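Local coordinates for N5-Carboxyaminoimidazole ribonucleotide synthetase (Staphylococcus aureus subsp. aureus, PDB 3ORQ), which catalyses the ATP-dependent carboxylation of 5-aminoimidazole ribonucleotide with bicarbonate, giving N5-carboxyaminoimidazole ribonucleotide, at residues 4-9 with 97-102; 257-262 with 267-272; 325-330 with 344-349. One frame throughout, in Å; residues are numbered along the deposited sequence.

Interaction 1 (4-9 with 97-102)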
loop_
_atom_site.group_PDB
_atom_site.type_symbol
_atom_site.label_atom_id
_atom_site.label_comp_id
_atom_site.label_asym_id
_atom_site.label_seq_id
_atom_site.Cartn_x
_atom_site.Cartn_y
_atom_site.Cartn_z
HETATM N N MSE A 4 3.759 -12.477 -27.192
HETATM C CA MSE A 4 3.872 -13.384 -26.060
HETATM C C MSE A 4 5.004 -12.917 -25.125
HETATM O O MSE A 4 4.859 -12.992 -23.896
HETATM C CB MSE A 4 4.131 -14.826 -26.537
HETATM C CG MSE A 4 4.649 -15.817 -25.446
HETATM SE SE MSE A 4 3.464 -17.326 -24.833
HETATM C CE MSE A 4 1.802 -16.370 -24.608
ATOM N N ASN A 5 6.123 -12.463 -25.705
ATOM C CA ASN A 5 7.253 -11.971 -24.913
ATOM C C ASN A 5 7.580 -10.517 -25.221
ATOM O O ASN A 5 7.564 -10.115 -26.383
ATOM C CB ASN A 5 8.480 -12.842 -25.081
ATOM C CG ASN A 5 8.205 -14.278 -24.749
ATOM O OD1 ASN A 5 8.337 -14.692 -23.581
ATOM N ND2 ASN A 5 7.796 -15.064 -25.772
ATOM N N PHE A 6 7.845 -9.733 -24.167
ATOM C CA PHE A 6 7.978 -8.286 -24.314
ATOM C C PHE A 6 8.953 -7.657 -23.304
ATOM O O PHE A 6 9.513 -8.343 -22.458
ATOM C CB PHE A 6 6.598 -7.645 -24.266
ATOM C CG PHE A 6 5.833 -7.964 -23.027
ATOM C CD1 PHE A 6 6.035 -7.210 -21.841
ATOM C CD2 PHE A 6 4.890 -8.995 -23.026
ATOM C CE1 PHE A 6 5.300 -7.477 -20.676
ATOM C CE2 PHE A 6 4.150 -9.298 -21.868
ATOM C CZ PHE A 6 4.363 -8.546 -20.672
ATOM N N ASN A 7 9.211 -6.366 -23.434
ATOM C CA ASN A 7 10.257 -5.720 -22.621
ATOM C C ASN A 7 10.146 -5.984 -21.132
ATOM O O ASN A 7 9.054 -5.834 -20.531
ATOM C CB ASN A 7 10.255 -4.243 -22.853
ATOM C CG ASN A 7 10.706 -3.876 -24.252
ATOM O OD1 ASN A 7 11.018 -4.741 -25.087
ATOM N ND2 ASN A 7 10.732 -2.582 -24.522
ATOM N N LYS A 8 11.268 -6.402 -20.560
ATOM C CA LYS A 8 11.432 -6.504 -19.116
ATOM C C LYS A 8 11.960 -5.176 -18.613
ATOM O O LYS A 8 13.109 -4.825 -18.882
ATOM C CB LYS A 8 12.357 -7.677 -18.714
ATOM C CG LYS A 8 11.707 -9.055 -18.994
ATOM C CD LYS A 8 12.621 -10.248 -18.648
ATOM C CE LYS A 8 11.894 -11.577 -18.991
ATOM N NZ LYS A 8 12.743 -12.805 -19.136
ATOM N N LEU A 9 11.103 -4.416 -17.924
ATOM C CA LEU A 9 11.479 -3.076 -17.424
ATOM C C LEU A 9 11.905 -3.124 -15.963
ATOM O O LEU A 9 11.219 -3.741 -15.115
ATOM C CB LEU A 9 10.318 -2.080 -17.558
ATOM C CG LEU A 9 9.778 -1.852 -18.975
ATOM C CD1 LEU A 9 8.523 -1.028 -18.863
ATOM C CD2 LEU A 9 10.847 -1.218 -19.885
ATOM N N ASN A 97 5.318 1.012 -26.425
ATOM C CA ASN A 97 5.234 -0.298 -25.775
ATOM C C ASN A 97 3.979 -0.444 -24.905
ATOM O O ASN A 97 3.881 0.173 -23.796
ATOM C CB ASN A 97 6.499 -0.553 -24.959
ATOM C CG ASN A 97 6.451 -1.862 -24.212
ATOM O OD1 ASN A 97 5.998 -2.858 -24.749
ATOM N ND2 ASN A 97 6.892 -1.859 -22.958
ATOM N N ILE A 98 3.033 -1.230 -25.418
ATOM C CA ILE A 98 1.748 -1.481 -24.759
ATOM C C ILE A 98 1.440 -2.983 -24.895
ATOM O O ILE A 98 0.709 -3.402 -25.798
ATOM C CB ILE A 98 0.592 -0.661 -25.387
ATOM C CG1 ILE A 98 1.030 0.811 -25.648
ATOM C CG2 ILE A 98 -0.717 -0.699 -24.501
ATOM C CD1 ILE A 98 -0.136 1.755 -26.101
ATOM N N PRO A 99 2.007 -3.793 -24.007
ATOM C CA PRO A 99 1.880 -5.226 -24.138
ATOM C C PRO A 99 0.417 -5.670 -24.073
ATOM O O PRO A 99 0.090 -6.739 -24.565
ATOM C CB PRO A 99 2.662 -5.765 -22.948
ATOM C CG PRO A 99 3.536 -4.663 -22.514
ATOM C CD PRO A 99 2.830 -3.403 -22.847
ATOM N N GLN A 100 -0.444 -4.850 -23.471
ATOM C CA GLN A 100 -1.889 -5.130 -23.448
ATOM C C GLN A 100 -2.570 -5.091 -24.812
ATOM O O GLN A 100 -3.657 -5.674 -24.980
ATOM C CB GLN A 100 -2.595 -4.152 -22.492
ATOM C CG GLN A 100 -2.444 -4.506 -21.038
ATOM C CD GLN A 100 -2.981 -3.399 -20.148
ATOM O OE1 GLN A 100 -2.414 -2.300 -20.091
ATOM N NE2 GLN A 100 -4.104 -3.669 -19.481
ATOM N N GLY A 101 -1.952 -4.440 -25.806
ATOM C CA GLY A 101 -2.509 -4.456 -27.192
ATOM C C GLY A 101 -3.793 -3.645 -27.241
ATOM O O GLY A 101 -4.076 -2.867 -26.306
ATOM N N TYR A 102 -4.561 -3.774 -28.316
ATOM C CA TYR A 102 -5.815 -3.029 -28.475
ATOM C C TYR A 102 -7.013 -3.977 -28.634
ATOM O O TYR A 102 -8.157 -3.544 -28.592
ATOM C CB TYR A 102 -5.747 -2.062 -29.676
ATOM C CG TYR A 102 -5.622 -2.799 -30.990
ATOM C CD1 TYR A 102 -4.383 -3.315 -31.401
ATOM C CD2 TYR A 102 -6.743 -3.057 -31.781
ATOM C CE1 TYR A 102 -4.247 -4.018 -32.585
ATOM C CE2 TYR A 102 -6.616 -3.770 -32.984
ATOM C CZ TYR A 102 -5.360 -4.250 -33.372
ATOM O OH TYR A 102 -5.210 -4.960 -34.547
HETATM O O HOH W 1 7.034 -3.828 -20.899
#
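The side chain of N97 faces N7 and L9 at the head of a loop that links helix 86-95 to helix 103-109 in the Rossmann-like preATP-grasp domain; the N-terminal arm 4-9 runs past this loop on its way to strand 14-18. N97 holds its CG anti to its own backbone N (chi1 177°), which sends the amide toward the arm. There ND2 comes no closer than 4.1 Å to N7 CB, so the polar link is made by a single water. That water accepts from N97 ND2 at 2.9 Å and donates to the backbone oxygen N7 O, also at 2.9 Å. D75 O takes a second hydrogen bond from ND2 and ties the amide to the chain just ahead of strand 76-79. L9 adds a looser apolar edge, with CD1 at 4.5 Å from N97 ND2.

One residue past I98, P99 carries the apolar half of the contact. Its CB sits over the centre of the F6 ring, 3.6 Å from the centroid and 3° off the ring normal, a CH-pi contact of nearly ideal alignment. CG drifts toward one side of the ring, reaching F6 CD1 at 3.6 Å. V76 of strand 76-79, an outer strand of the parallel sheet, touches both P99 and N97, while F6 also leans on I251. Residues I98 to G101 form a type I turn, which leads straight into Y102 as N-cap of helix 103-109, and it is closed by G101 N donating to I98 O at 2.9 Å.

Interaction 2 (257-262 with 267-272). With MG (magnesium ion), chain C; ADP (adenosine-5'-diphosphate), chain D.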
loop_
_atom_site.group_PDB
_atom_site.type_symbol
_atom_site.label_atom_id
_atom_site.label_comp_id
_atom_site.label_asym_id
_atom_site.label_seq_id
_atom_site.Cartn_x
_atom_site.Cartn_y
_atom_site.Cartn_z
ATOM N N GLU A 257 -16.683 -11.535 -14.740
ATOM C CA GLU A 257 -17.899 -11.621 -13.916
ATOM C C GLU A 257 -18.799 -12.755 -14.366
ATOM O O GLU A 257 -19.040 -12.895 -15.551
ATOM C CB GLU A 257 -18.722 -10.342 -14.045
ATOM C CG GLU A 257 -18.137 -9.134 -13.381
ATOM C CD GLU A 257 -19.058 -7.928 -13.460
ATOM O OE1 GLU A 257 -20.281 -8.067 -13.759
ATOM O OE2 GLU A 257 -18.571 -6.817 -13.219
ATOM N N PHE A 258 -19.341 -13.514 -13.416
ATOM C CA PHE A 258 -20.188 -14.669 -13.723
ATOM C C PHE A 258 -21.530 -14.613 -12.995
ATOM O O PHE A 258 -21.631 -14.077 -11.902
ATOM C CB PHE A 258 -19.543 -15.997 -13.291
ATOM C CG PHE A 258 -18.189 -16.266 -13.873
ATOM C CD1 PHE A 258 -17.060 -15.668 -13.336
ATOM C CD2 PHE A 258 -18.032 -17.189 -14.901
ATOM C CE1 PHE A 258 -15.789 -15.948 -13.852
ATOM C CE2 PHE A 258 -16.796 -17.474 -15.427
ATOM C CZ PHE A 258 -15.652 -16.851 -14.889
ATOM N N PHE A 259 -22.539 -15.240 -13.600
ATOM C CA PHE A 259 -23.796 -15.495 -12.937
ATOM C C PHE A 259 -23.901 -16.969 -12.545
ATOM O O PHE A 259 -23.498 -17.862 -13.297
ATOM C CB PHE A 259 -24.978 -15.143 -13.861
ATOM C CG PHE A 259 -25.045 -13.705 -14.254
ATOM C CD1 PHE A 259 -24.552 -12.707 -13.412
ATOM C CD2 PHE A 259 -25.608 -13.338 -15.471
ATOM C CE1 PHE A 259 -24.616 -11.349 -13.774
ATOM C CE2 PHE A 259 -25.683 -11.984 -15.850
ATOM C CZ PHE A 259 -25.196 -10.982 -14.983
ATOM N N ILE A 260 -24.450 -17.239 -11.375
ATOM C CA ILE A 260 -24.906 -18.596 -11.134
ATOM C C ILE A 260 -26.455 -18.683 -10.964
ATOM O O ILE A 260 -27.044 -17.964 -10.145
ATOM C CB ILE A 260 -24.109 -19.307 -10.016
ATOM C CG1 ILE A 260 -24.962 -19.467 -8.778
ATOM C CG2 ILE A 260 -22.660 -18.677 -9.743
ATOM C CD1 ILE A 260 -25.328 -20.899 -8.554
ATOM N N ASP A 261 -27.082 -19.550 -11.768
ATOM C CA ASP A 261 -28.542 -19.874 -11.749
ATOM C C ASP A 261 -29.199 -20.141 -10.418
ATOM O O ASP A 261 -28.536 -20.442 -9.442
ATOM C CB ASP A 261 -28.796 -21.180 -12.549
ATOM C CG ASP A 261 -29.317 -20.912 -13.913
ATOM O OD1 ASP A 261 -29.350 -19.717 -14.303
ATOM O OD2 ASP A 261 -29.714 -21.870 -14.593
ATOM N N SER A 262 -30.533 -20.128 -10.421
ATOM C CA SER A 262 -31.317 -20.791 -9.372
ATOM C C SER A 262 -30.990 -22.293 -9.335
ATOM O O SER A 262 -31.147 -22.953 -8.305
ATOM C CB SER A 262 -32.804 -20.581 -9.616
ATOM O OG SER A 262 -33.167 -21.039 -10.906
ATOM N N TYR A 267 -22.825 -18.981 -15.832
ATOM C CA TYR A 267 -22.665 -18.257 -17.091
ATOM C C TYR A 267 -21.615 -17.138 -16.937
ATOM O O TYR A 267 -21.553 -16.460 -15.894
ATOM C CB TYR A 267 -23.962 -17.591 -17.561
ATOM C CG TYR A 267 -25.245 -18.426 -17.629
ATOM C CD1 TYR A 267 -25.853 -18.921 -16.468
ATOM C CD2 TYR A 267 -25.893 -18.641 -18.846
ATOM C CE1 TYR A 267 -27.021 -19.621 -16.529
ATOM C CE2 TYR A 267 -27.063 -19.325 -18.903
ATOM C CZ TYR A 267 -27.623 -19.816 -17.745
ATOM O OH TYR A 267 -28.800 -20.533 -17.801
ATOM N N VAL A 268 -20.832 -16.915 -17.990
ATOM C CA VAL A 268 -20.027 -15.717 -18.085
ATOM C C VAL A 268 -20.945 -14.541 -18.387
ATOM O O VAL A 268 -21.695 -14.592 -19.365
ATOM C CB VAL A 268 -19.002 -15.858 -19.214
ATOM C CG1 VAL A 268 -17.990 -14.748 -19.166
ATOM C CG2 VAL A 268 -18.313 -17.188 -19.117
ATOM N N ASN A 269 -20.885 -13.495 -17.557
ATOM C CA ASN A 269 -21.573 -12.242 -17.821
ATOM C C ASN A 269 -20.777 -11.256 -18.679
ATOM O O ASN A 269 -21.188 -10.894 -19.776
ATOM C CB ASN A 269 -21.986 -11.551 -16.514
ATOM C CG ASN A 269 -22.587 -10.127 -16.748
ATOM O OD1 ASN A 269 -23.222 -9.859 -17.782
ATOM N ND2 ASN A 269 -22.359 -9.213 -15.789
ATOM N N GLU A 270 -19.658 -10.776 -18.148
ATOM C CA GLU A 270 -18.856 -9.784 -18.856
ATOM C C GLU A 270 -17.400 -9.818 -18.391
ATOM O O GLU A 270 -17.101 -10.374 -17.329
ATOM C CB GLU A 270 -19.458 -8.376 -18.648
ATOM C CG GLU A 270 -19.267 -7.769 -17.228
ATOM C CD GLU A 270 -20.096 -6.498 -16.965
ATOM O OE1 GLU A 270 -20.885 -6.071 -17.869
ATOM O OE2 GLU A 270 -19.974 -5.936 -15.828
ATOM N N ILE A 271 -16.506 -9.214 -19.176
ATOM C CA ILE A 271 -15.095 -9.128 -18.829
ATOM C C ILE A 271 -14.603 -7.656 -18.809
ATOM O O ILE A 271 -14.854 -6.893 -19.751
ATOM C CB ILE A 271 -14.222 -9.908 -19.807
ATOM C CG1 ILE A 271 -14.837 -11.260 -20.153
ATOM C CG2 ILE A 271 -12.778 -10.072 -19.253
ATOM C CD1 ILE A 271 -14.034 -12.019 -21.247
ATOM N N ALA A 272 -13.897 -7.296 -17.722
ATOM C CA ALA A 272 -13.245 -5.999 -17.556
ATOM C C ALA A 272 -11.748 -6.197 -17.763
ATOM O O ALA A 272 -11.119 -6.955 -17.027
ATOM C CB ALA A 272 -13.525 -5.422 -16.171
HETATM MG MG MG C . -21.019 -5.682 -13.926
HETATM P PB ADP D . -22.731 -3.112 -15.761
HETATM O O1B ADP D . -21.789 -3.404 -16.900
HETATM O O2B ADP D . -22.306 -3.460 -14.361
HETATM O O3B ADP D . -23.317 -1.732 -15.871
HETATM P PA ADP D . -24.027 -5.635 -15.982
HETATM O O1A ADP D . -24.394 -6.127 -17.359
HETATM O O2A ADP D . -22.762 -6.149 -15.343
HETATM O O3A ADP D . -24.041 -4.017 -15.992
HETATM O "O5'" ADP D . -25.224 -5.912 -14.948
HETATM C "C5'" ADP D . -25.249 -5.321 -13.661
HETATM C "C4'" ADP D . -26.090 -6.190 -12.742
HETATM O "O4'" ADP D . -27.439 -6.336 -13.257
HETATM C "C3'" ADP D . -25.538 -7.610 -12.594
HETATM O "O3'" ADP D . -24.556 -7.750 -11.561
HETATM C "C2'" ADP D . -26.792 -8.408 -12.274
HETATM O "O2'" ADP D . -27.009 -8.454 -10.875
HETATM C "C1'" ADP D . -27.921 -7.659 -12.973
HETATM N N9 ADP D . -28.097 -8.378 -14.254
HETATM C C8 ADP D . -27.515 -8.037 -15.424
HETATM N N7 ADP D . -27.830 -8.910 -16.413
HETATM C C5 ADP D . -28.657 -9.825 -15.846
HETATM C C6 ADP D . -29.382 -11.026 -16.337
HETATM N N6 ADP D . -29.254 -11.394 -17.641
HETATM N N1 ADP D . -30.123 -11.714 -15.438
HETATM C C2 ADP D . -30.227 -11.340 -14.139
HETATM N N3 ADP D . -29.596 -10.259 -13.620
HETATM C C4 ADP D . -28.818 -9.484 -14.425
#
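E257 and E270 lie side by side on the nucleotide face of an antiparallel hairpin, strand 252-261 with 266-272, in the ATP-grasp domain. This is the tight end. E257 OE1 (2.5 Å) and E270 OE2 (2.2 Å) bind the magnesium ion together with O2A of ADP, which holds the two carboxylates close, their planes 54° apart. E257 OE2 also reaches the ion, at 2.8 Å, and is hydrogen-bonded to H276 NE2. A classic beta bulge places both N269 and E270 opposite E257: N269 N donates to E257 O at 2.8 Å, whereas E270 N bonds it only weakly. The side chain of N269 leaves trans to its backbone N (chi1 174°), lifting ND2 to ADP O2A at 3.1 Å and stacking the amide, 20° from parallel, on the F259 ring.

Next along, F259 and Y267 are bonded both ways through their backbones. D261 is slacker: partly exposed, it comes to the ring edge of Y267, OD1 to CE1 3.2 Å. On the buried opposite face F258 and V268 touch and pack toward helix 234-245.

The metal's positive charge probably offsets the negative charges gathered at one phosphate oxygen.

Interaction 3 (325-330 with 344-349); sequences LLENEF and SERKDS
The guanidinium of R346 meets the carboxylate of E327 end-on through NH1 and NH2, one nitrogen to each oxygen. E327 OE2 lies at the guanidinium edge, 1° out of its plane, and takes a nearly straight bond from NH1 at 3.0 Å. The shorter bond, NH2 to OE1 at 2.7 Å, is more bent, with OE1 tilted from the guanidinium plane. The two flat groups are not coplanar: they stand 55° apart. NH2 meets OE1 on its syn side, whereas NH1 comes at OE2 from above the carboxylate plane. Around the other flat group, the F330 ring, one face is covered by backbone of its own segment, with E327 CA 3.6 Å above the plane and L326 C beside it, both offset toward the rim.

Both partners come from the C-terminal domain. E327 lies at the C-terminal reach of the helix that begins at 320, where the chain keeps helical angles but the regular bonding lapses, E329 N turning back to L326 O at 2.8 Å. R346 stands in the loop between strands 338-340 and 351-358, and its side chain crosses to the helix from the opposite direction. The first two torsions keep the arginine extended, then chi3 (-54°) bends it and brings the guanidinium round to the carboxylate.

D324 on the same helix forms a second salt bridge to NH1, so this nitrogen serves two acids, which should limit rotation of the guanidinium. L323 and M352 touch the R346 side chain. This is also where the dimer closes in: F11 of the second subunit packs on E327, F330 and R346, and K10 of that subunit donates to N328 OD1.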
loop_
_atom_site.group_PDB
_atom_site.type_symbol
_atom_site.label_atom_id
_atom_site.label_comp_id
_atom_site.label_asym_id
_atom_site.label_seq_id
_atom_site.Cartn_x
_atom_site.Cartn_y
_atom_site.Cartn_z
ATOM N N LEU A 325 -24.370 8.795 5.459
ATOM C CA LEU A 325 -24.696 7.878 6.550
ATOM C C LEU A 325 -23.556 7.590 7.550
ATOM O O LEU A 325 -23.783 7.601 8.771
ATOM C CB LEU A 325 -25.185 6.547 5.961
ATOM C CG LEU A 325 -25.733 5.452 6.904
ATOM C CD1 LEU A 325 -26.999 5.988 7.642
ATOM C CD2 LEU A 325 -26.094 4.146 6.163
ATOM N N LEU A 326 -22.338 7.314 7.054
ATOM C CA LEU A 326 -21.355 6.635 7.918
ATOM C C LEU A 326 -20.122 7.423 8.355
ATOM O O LEU A 326 -19.435 7.015 9.311
ATOM C CB LEU A 326 -20.936 5.277 7.307
ATOM C CG LEU A 326 -22.051 4.248 7.139
ATOM C CD1 LEU A 326 -21.653 3.108 6.184
ATOM C CD2 LEU A 326 -22.447 3.680 8.498
ATOM N N GLU A 327 -19.836 8.538 7.686
ATOM C CA GLU A 327 -18.512 9.153 7.838
ATOM C C GLU A 327 -18.178 9.548 9.289
ATOM O O GLU A 327 -16.995 9.671 9.660
ATOM C CB GLU A 327 -18.304 10.327 6.867
ATOM C CG GLU A 327 -19.323 11.494 7.039
ATOM C CD GLU A 327 -19.243 12.501 5.886
ATOM O OE1 GLU A 327 -18.227 12.488 5.126
ATOM O OE2 GLU A 327 -20.183 13.313 5.750
ATOM N N ASN A 328 -19.199 9.744 10.114
ATOM C CA ASN A 328 -18.933 10.182 11.483
ATOM C C ASN A 328 -18.616 9.021 12.417
ATOM O O ASN A 328 -18.114 9.231 13.518
ATOM C CB ASN A 328 -20.039 11.100 12.007
ATOM C CG ASN A 328 -19.978 12.454 11.368
ATOM O OD1 ASN A 328 -18.922 13.081 11.342
ATOM N ND2 ASN A 328 -21.070 12.896 10.802
ATOM N N GLU A 329 -18.863 7.806 11.923
ATOM C CA GLU A 329 -18.512 6.580 12.602
ATOM C C GLU A 329 -17.100 6.079 12.242
ATOM O O GLU A 329 -16.605 5.174 12.889
ATOM C CB GLU A 329 -19.474 5.484 12.194
ATOM C CG GLU A 329 -20.904 5.795 12.415
ATOM C CD GLU A 329 -21.631 4.576 12.917
ATOM O OE1 GLU A 329 -20.945 3.587 13.275
ATOM O OE2 GLU A 329 -22.879 4.623 12.964
ATOM N N PHE A 330 -16.486 6.633 11.196
ATOM C CA PHE A 330 -15.240 6.065 10.672
ATOM C C PHE A 330 -14.166 5.976 11.726
ATOM O O PHE A 330 -13.431 5.000 11.790
ATOM C CB PHE A 330 -14.718 6.839 9.446
ATOM C CG PHE A 330 -15.504 6.572 8.180
ATOM C CD1 PHE A 330 -16.386 5.492 8.107
ATOM C CD2 PHE A 330 -15.361 7.402 7.062
ATOM C CE1 PHE A 330 -17.124 5.221 6.943
ATOM C CE2 PHE A 330 -16.094 7.152 5.883
ATOM C CZ PHE A 330 -16.969 6.050 5.834
ATOM N N SER A 344 -13.307 15.316 -5.283
ATOM C CA SER A 344 -13.785 16.559 -4.613
ATOM C C SER A 344 -15.297 16.778 -4.646
ATOM O O SER A 344 -15.814 17.467 -3.808
ATOM C CB SER A 344 -13.060 17.820 -5.109
ATOM O OG SER A 344 -13.261 17.983 -6.486
ATOM N N GLU A 345 -16.001 16.155 -5.582
ATOM C CA GLU A 345 -17.451 16.331 -5.681
ATOM C C GLU A 345 -18.239 15.106 -5.253
ATOM O O GLU A 345 -18.333 14.115 -6.007
ATOM C CB GLU A 345 -17.861 16.739 -7.095
ATOM C CG GLU A 345 -19.212 17.469 -7.117
ATOM C CD GLU A 345 -19.799 17.682 -8.528
ATOM O OE1 GLU A 345 -19.249 17.120 -9.500
ATOM O OE2 GLU A 345 -20.832 18.392 -8.650
ATOM N N ARG A 346 -18.806 15.153 -4.052
ATOM C CA ARG A 346 -19.619 14.033 -3.586
ATOM C C ARG A 346 -21.010 13.938 -4.278
ATOM O O ARG A 346 -21.767 14.913 -4.285
ATOM C CB ARG A 346 -19.787 14.099 -2.057
ATOM C CG ARG A 346 -20.590 12.913 -1.515
ATOM C CD ARG A 346 -20.805 12.947 -0.027
ATOM N NE ARG A 346 -19.570 13.073 0.708
ATOM C CZ ARG A 346 -19.493 13.149 2.040
ATOM N NH1 ARG A 346 -20.587 13.064 2.813
ATOM N NH2 ARG A 346 -18.304 13.293 2.600
ATOM N N LYS A 347 -21.346 12.772 -4.840
ATOM C CA LYS A 347 -22.698 12.514 -5.349
ATOM C C LYS A 347 -23.166 11.174 -4.810
ATOM O O LYS A 347 -22.354 10.283 -4.534
ATOM C CB LYS A 347 -22.759 12.477 -6.877
ATOM C CG LYS A 347 -21.970 13.522 -7.591
ATOM C CD LYS A 347 -22.224 13.484 -9.101
ATOM C CE LYS A 347 -21.137 14.291 -9.866
ATOM N NZ LYS A 347 -21.446 14.532 -11.324
ATOM N N ASP A 348 -24.482 11.021 -4.708
ATOM C CA ASP A 348 -25.093 9.930 -3.953
ATOM C C ASP A 348 -24.658 8.550 -4.399
ATOM O O ASP A 348 -24.563 7.642 -3.588
ATOM C CB ASP A 348 -26.634 10.040 -4.005
ATOM C CG ASP A 348 -27.183 11.252 -3.206
ATOM O OD1 ASP A 348 -26.472 11.806 -2.323
ATOM O OD2 ASP A 348 -28.352 11.637 -3.477
ATOM N N SER A 349 -24.390 8.399 -5.688
ATOM C CA SER A 349 -24.089 7.094 -6.268
ATOM C C SER A 349 -22.651 7.011 -6.777
ATOM O O SER A 349 -22.228 5.997 -7.300
ATOM C CB SER A 349 -25.066 6.768 -7.414
ATOM O OG SER A 349 -26.333 6.445 -6.889
#

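Along the chain the three contacts come one after another, each closing before the next opens. Each belongs to a different part of the enzyme: interaction 1 flanks the parallel sheet of the preATP-grasp domain, interaction 2 forms the nucleotide-facing hairpin of the ATP-grasp domain, and interaction 3 lies in the C-terminal domain. One eight-stranded antiparallel sheet spans the last two, with the hairpin at one outer edge and the strands flanking the 344-349 loop at the other. The centre of interaction 2 lies about 29 Å from that of interaction 1 and about 30 Å from that of interaction 3. No other chain touches interaction 2, whereas the second subunit packs on interaction 3.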